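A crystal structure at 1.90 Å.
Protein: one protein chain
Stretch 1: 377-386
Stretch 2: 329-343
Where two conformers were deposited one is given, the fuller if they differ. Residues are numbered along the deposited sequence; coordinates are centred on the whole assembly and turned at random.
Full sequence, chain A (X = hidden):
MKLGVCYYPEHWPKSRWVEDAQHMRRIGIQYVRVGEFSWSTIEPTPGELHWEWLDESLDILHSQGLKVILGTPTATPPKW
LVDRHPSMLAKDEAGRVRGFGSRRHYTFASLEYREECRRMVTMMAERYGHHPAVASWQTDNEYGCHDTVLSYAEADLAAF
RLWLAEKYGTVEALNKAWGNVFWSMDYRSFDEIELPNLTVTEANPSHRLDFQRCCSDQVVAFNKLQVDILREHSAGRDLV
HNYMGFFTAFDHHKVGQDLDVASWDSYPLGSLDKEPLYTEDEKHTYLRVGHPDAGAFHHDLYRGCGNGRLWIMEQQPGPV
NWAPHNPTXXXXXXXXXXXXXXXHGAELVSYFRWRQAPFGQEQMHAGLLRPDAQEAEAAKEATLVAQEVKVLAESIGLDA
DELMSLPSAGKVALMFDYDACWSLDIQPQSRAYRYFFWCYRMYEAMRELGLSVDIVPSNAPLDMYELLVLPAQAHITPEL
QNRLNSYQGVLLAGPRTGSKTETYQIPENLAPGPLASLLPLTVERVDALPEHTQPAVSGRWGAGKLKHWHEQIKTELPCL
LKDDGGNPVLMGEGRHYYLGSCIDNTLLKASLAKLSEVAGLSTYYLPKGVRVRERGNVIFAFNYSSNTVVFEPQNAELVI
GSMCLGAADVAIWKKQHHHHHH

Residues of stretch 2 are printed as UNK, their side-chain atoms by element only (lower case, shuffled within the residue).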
# COMPACT_ATOMS: atom_id res chain seq x y z
N GLU A 377 -35.62 -8.57 19.96
CA GLU A 377 -35.89 -7.87 18.70
C GLU A 377 -36.74 -8.68 17.70
O GLU A 377 -37.60 -8.11 17.02
CB GLU A 377 -34.57 -7.42 18.05
CG GLU A 377 -33.94 -6.18 18.69
CD GLU A 377 -33.29 -6.37 20.07
OE1 GLU A 377 -33.24 -7.50 20.63
OE2 GLU A 377 -32.82 -5.36 20.62
N ALA A 378 -36.51 -9.99 17.63
CA ALA A 378 -37.25 -10.83 16.66
C ALA A 378 -38.76 -10.90 16.90
O ALA A 378 -39.51 -11.13 15.95
CB ALA A 378 -36.67 -12.23 16.61
N ALA A 379 -39.20 -10.70 18.14
CA ALA A 379 -40.63 -10.77 18.45
C ALA A 379 -41.41 -9.68 17.72
O ALA A 379 -42.46 -9.95 17.12
CB ALA A 379 -40.86 -10.70 19.95
N LYS A 380 -40.87 -8.47 17.71
CA LYS A 380 -41.49 -7.33 17.03
C LYS A 380 -41.43 -7.48 15.50
O LYS A 380 -42.41 -7.18 14.81
CB LYS A 380 -40.84 -6.02 17.45
CG LYS A 380 -41.05 -5.65 18.92
CD LYS A 380 -39.96 -6.22 19.84
CE LYS A 380 -39.96 -5.54 21.21
NZ LYS A 380 -41.18 -5.82 22.01
N GLU A 381 -40.29 -7.96 14.98
CA GLU A 381 -40.13 -8.16 13.53
C GLU A 381 -41.05 -9.26 12.99
O GLU A 381 -41.64 -9.11 11.92
CB GLU A 381 -38.66 -8.42 13.16
CG GLU A 381 -37.74 -7.25 13.51
CD GLU A 381 -36.35 -7.29 12.89
OE1 GLU A 381 -36.16 -7.91 11.82
OE2 GLU A 381 -35.42 -6.67 13.46
N ALA A 382 -41.17 -10.36 13.74
CA ALA A 382 -42.09 -11.45 13.41
C ALA A 382 -43.55 -10.97 13.38
O ALA A 382 -44.29 -11.29 12.45
CB ALA A 382 -41.94 -12.61 14.39
N THR A 383 -43.93 -10.21 14.41
CA THR A 383 -45.27 -9.61 14.50
C THR A 383 -45.58 -8.77 13.25
O THR A 383 -46.65 -8.90 12.67
CB THR A 383 -45.41 -8.76 15.79
OG1 THR A 383 -45.21 -9.61 16.93
CG2 THR A 383 -46.79 -8.11 15.89
N LEU A 384 -44.61 -7.95 12.83
CA LEU A 384 -44.75 -7.11 11.64
C LEU A 384 -44.94 -7.93 10.37
O LEU A 384 -45.82 -7.61 9.56
CB LEU A 384 -43.52 -6.21 11.48
CG LEU A 384 -43.61 -4.82 10.83
CD1 LEU A 384 -42.29 -4.47 10.15
CD2 LEU A 384 -44.76 -4.62 9.87
N VAL A 385 -44.13 -8.98 10.19
CA VAL A 385 -44.27 -9.85 9.01
C VAL A 385 -45.69 -10.46 8.96
O VAL A 385 -46.32 -10.46 7.90
CB VAL A 385 -43.18 -10.96 8.95
CG1 VAL A 385 -43.47 -11.97 7.84
CG2 VAL A 385 -41.79 -10.36 8.71
N ALA A 386 -46.20 -10.95 10.10
CA ALA A 386 -47.54 -11.55 10.14
C ALA A 386 -48.62 -10.57 9.67
O ALA A 386 -49.51 -10.94 8.90
CB ALA A 386 -47.85 -12.06 11.55
N UNK A 329 -27.84 -9.03 14.47
CA UNK A 329 -28.35 -8.67 13.14
C UNK A 329 -28.71 -7.20 13.02
O UNK A 329 -28.99 -6.55 14.03
c UNK A 329 -29.61 -9.55 12.99
c UNK A 329 -29.55 -10.58 14.06
c UNK A 329 -28.69 -10.02 15.16
N UNK A 330 -28.70 -6.68 11.80
CA UNK A 330 -29.18 -5.31 11.56
C UNK A 330 -30.65 -5.23 11.95
O UNK A 330 -31.37 -6.23 11.85
c UNK A 330 -29.04 -4.92 10.10
N UNK A 331 -31.09 -4.07 12.40
CA UNK A 331 -32.51 -3.85 12.66
C UNK A 331 -33.26 -4.09 11.34
O UNK A 331 -32.86 -3.57 10.29
c UNK A 331 -32.78 -2.45 13.23
c UNK A 331 -32.34 -2.32 14.72
o UNK A 331 -32.20 -3.34 15.45
o UNK A 331 -32.18 -1.16 15.17
N UNK A 332 -34.30 -4.92 11.40
CA UNK A 332 -35.06 -5.36 10.21
C UNK A 332 -34.57 -6.64 9.52
O UNK A 332 -35.27 -7.17 8.64
N UNK A 333 -33.41 -7.16 9.93
CA UNK A 333 -32.85 -8.35 9.27
C UNK A 333 -33.70 -9.62 9.43
O UNK A 333 -33.77 -10.42 8.51
c UNK A 333 -31.42 -8.62 9.73
N UNK A 334 -34.36 -9.79 10.58
CA UNK A 334 -35.19 -10.99 10.78
C UNK A 334 -36.41 -10.93 9.83
O UNK A 334 -36.78 -11.94 9.23
c UNK A 334 -35.62 -11.17 12.25
c UNK A 334 -34.38 -11.33 13.15
c UNK A 334 -36.57 -12.37 12.39
N UNK A 335 -37.02 -9.75 9.71
CA UNK A 335 -38.07 -9.51 8.71
C UNK A 335 -37.56 -9.80 7.30
O UNK A 335 -38.24 -10.46 6.51
n UNK A 335 -41.22 -4.61 4.88
n UNK A 335 -39.15 -4.58 5.86
c UNK A 335 -39.40 -7.59 7.61
n UNK A 335 -40.88 -5.80 6.81
c UNK A 335 -40.12 -6.30 7.95
c UNK A 335 -40.41 -4.99 5.86
c UNK A 335 -38.59 -8.08 8.81
N UNK A 336 -36.36 -9.29 7.00
CA UNK A 336 -35.72 -9.47 5.70
C UNK A 336 -35.62 -10.96 5.35
O UNK A 336 -36.04 -11.37 4.28
c UNK A 336 -33.41 -9.74 3.47
c UNK A 336 -34.33 -8.82 5.69
c UNK A 336 -33.60 -8.53 4.37
c UNK A 336 -32.24 -7.95 4.70
N UNK A 337 -35.06 -11.74 6.28
CA UNK A 337 -34.83 -13.17 6.04
C UNK A 337 -36.13 -13.94 5.90
O UNK A 337 -36.21 -14.91 5.14
c UNK A 337 -33.98 -13.79 7.17
c UNK A 337 -32.25 -13.29 9.95
c UNK A 337 -30.68 -12.41 8.30
c UNK A 337 -30.07 -12.38 10.60
n UNK A 337 -30.62 -12.25 6.94
c UNK A 337 -29.74 -12.09 9.29
c UNK A 337 -31.31 -12.97 10.93
c UNK A 337 -31.79 -12.72 6.38
c UNK A 337 -31.93 -13.01 8.60
c UNK A 337 -32.62 -13.18 7.36
N UNK A 338 -37.15 -13.52 6.65
CA UNK A 338 -38.47 -14.17 6.61
C UNK A 338 -39.13 -13.97 5.25
O UNK A 338 -39.54 -14.95 4.62
c UNK A 338 -39.37 -13.67 7.76
o UNK A 338 -38.69 -13.83 9.01
c UNK A 338 -40.69 -14.45 7.82
N UNK A 339 -39.24 -12.71 4.80
CA UNK A 339 -39.78 -12.43 3.46
C UNK A 339 -38.96 -13.09 2.36
O UNK A 339 -39.52 -13.56 1.38
c UNK A 339 -41.32 -9.45 4.68
n UNK A 339 -42.66 -9.18 4.88
c UNK A 339 -39.90 -10.93 3.18
c UNK A 339 -42.98 -11.58 2.27
c UNK A 339 -45.24 -10.89 2.87
c UNK A 339 -42.48 -10.71 3.25
c UNK A 339 -43.39 -9.95 4.02
c UNK A 339 -44.37 -11.67 2.10
c UNK A 339 -44.78 -10.04 3.84
c UNK A 339 -41.17 -10.36 3.69
N UNK A 340 -37.64 -13.11 2.55
CA UNK A 340 -36.74 -13.80 1.62
C UNK A 340 -37.21 -15.23 1.43
O UNK A 340 -37.45 -15.66 0.30
c UNK A 340 -35.30 -13.73 2.16
o UNK A 340 -32.11 -13.94 2.34
c UNK A 340 -33.04 -14.79 2.26
c UNK A 340 -34.24 -14.49 1.38
o UNK A 340 -33.04 -15.86 2.91
N UNK A 341 -37.37 -15.97 2.53
CA UNK A 341 -37.82 -17.37 2.46
C UNK A 341 -39.17 -17.50 1.75
O UNK A 341 -39.34 -18.37 0.88
c UNK A 341 -37.87 -18.00 3.83
N UNK A 342 -40.11 -16.61 2.08
CA UNK A 342 -41.44 -16.60 1.41
C UNK A 342 -41.34 -16.37 -0.10
O UNK A 342 -42.05 -17.02 -0.86
c UNK A 342 -42.38 -15.55 2.02
c UNK A 342 -42.84 -17.13 3.98
c UNK A 342 -43.68 -16.28 6.07
c UNK A 342 -43.68 -15.00 5.54
c UNK A 342 -43.25 -17.34 5.29
c UNK A 342 -43.24 -14.79 4.24
c UNK A 342 -42.81 -15.83 3.44
N UNK A 343 -40.44 -15.49 -0.53
CA UNK A 343 -40.22 -15.24 -1.97
C UNK A 343 -39.73 -16.48 -2.74
O UNK A 343 -39.97 -16.58 -3.95
o UNK A 343 -37.91 -14.38 -2.01
c UNK A 343 -39.28 -14.05 -2.20
O HOH W 1 -33.02 -7.93 13.68

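Position 329 has three side-chain carbons that close a ring onto the backbone nitrogen; none comes within 6 Å of stretch 1. This is P329. Position 330 carries a single carbon, pointing away from the partner helix: A330. Position 331 has two carbons, the second bearing two oxygens, and is D331; its end comes nearer to stretch 1 but stays beyond contact distance.

Position 332 has no side-chain atoms. Its phi of 91° and psi of -9° would jam a CB against the carbonyl oxygen of D331, so the backbone itself calls for G332, the N-cap of the helix that follows. Its N donates to E381 OE2 at 2.9 Å. Position 333 has one carbon, directed sideways, and is A333; its N closes the type II turn on A330 O at 3.0 Å.

At position 334 one carbon carries two more, the branched pattern of V334. Its N makes a weak hydrogen bond to E381 OE1 (2.9 Å, bent to 117°), and CG1 lies 4.2 Å from A378 CB. Position 335 extends through three carbons and a nitrogen to a carbon with two further nitrogens, a guanidinium: R335. Its CD packs 3.6 Å from L384 CD1, while its N donates to E381 OE1 at 2.9 Å and a nearly straight 165°.

Position 336, four carbons forked at the second, is L336 and faces away. Position 337 bears one carbon and a fused ring pair with eight carbons and one nitrogen; this is W337, out of reach. Position 338 has one carbon carrying an oxygen and a carbon, hence T338: CG2 meets V385 CG1 at 3.7 Å, and OG1 donates to V334 O. Position 339 has one carbon, then fused five- and six-membered rings of eight carbons and one nitrogen, with V385 CG1 over one face: W339.

Position 340, three carbons ending in two oxygens, is E340, and position 341, one carbon, is A341; both are remote. Position 342 has one carbon and a six-carbon ring, F342, whose CE2 lies 3.8 Å from V385 CG1, near the ring plane. Position 343, one carbon and one oxygen, is S343, its OG donating a hydrogen bond to E340 O.

The E381 carboxylate accepts from the backbone N atoms of G332, R335 and, weakly, V334, around the start of the second helix, where amides lack helical carbonyl partners; a water links its OE2 (2.7 Å) to A330 O (3.0 Å). One turn on, V385 sits as a knob among R335, T338, W339 and F342. The helices cross at -42°, 8.6 Å apart at closest approach.

Stretch 2 (329-343) PADGAVRLWTWEAFS
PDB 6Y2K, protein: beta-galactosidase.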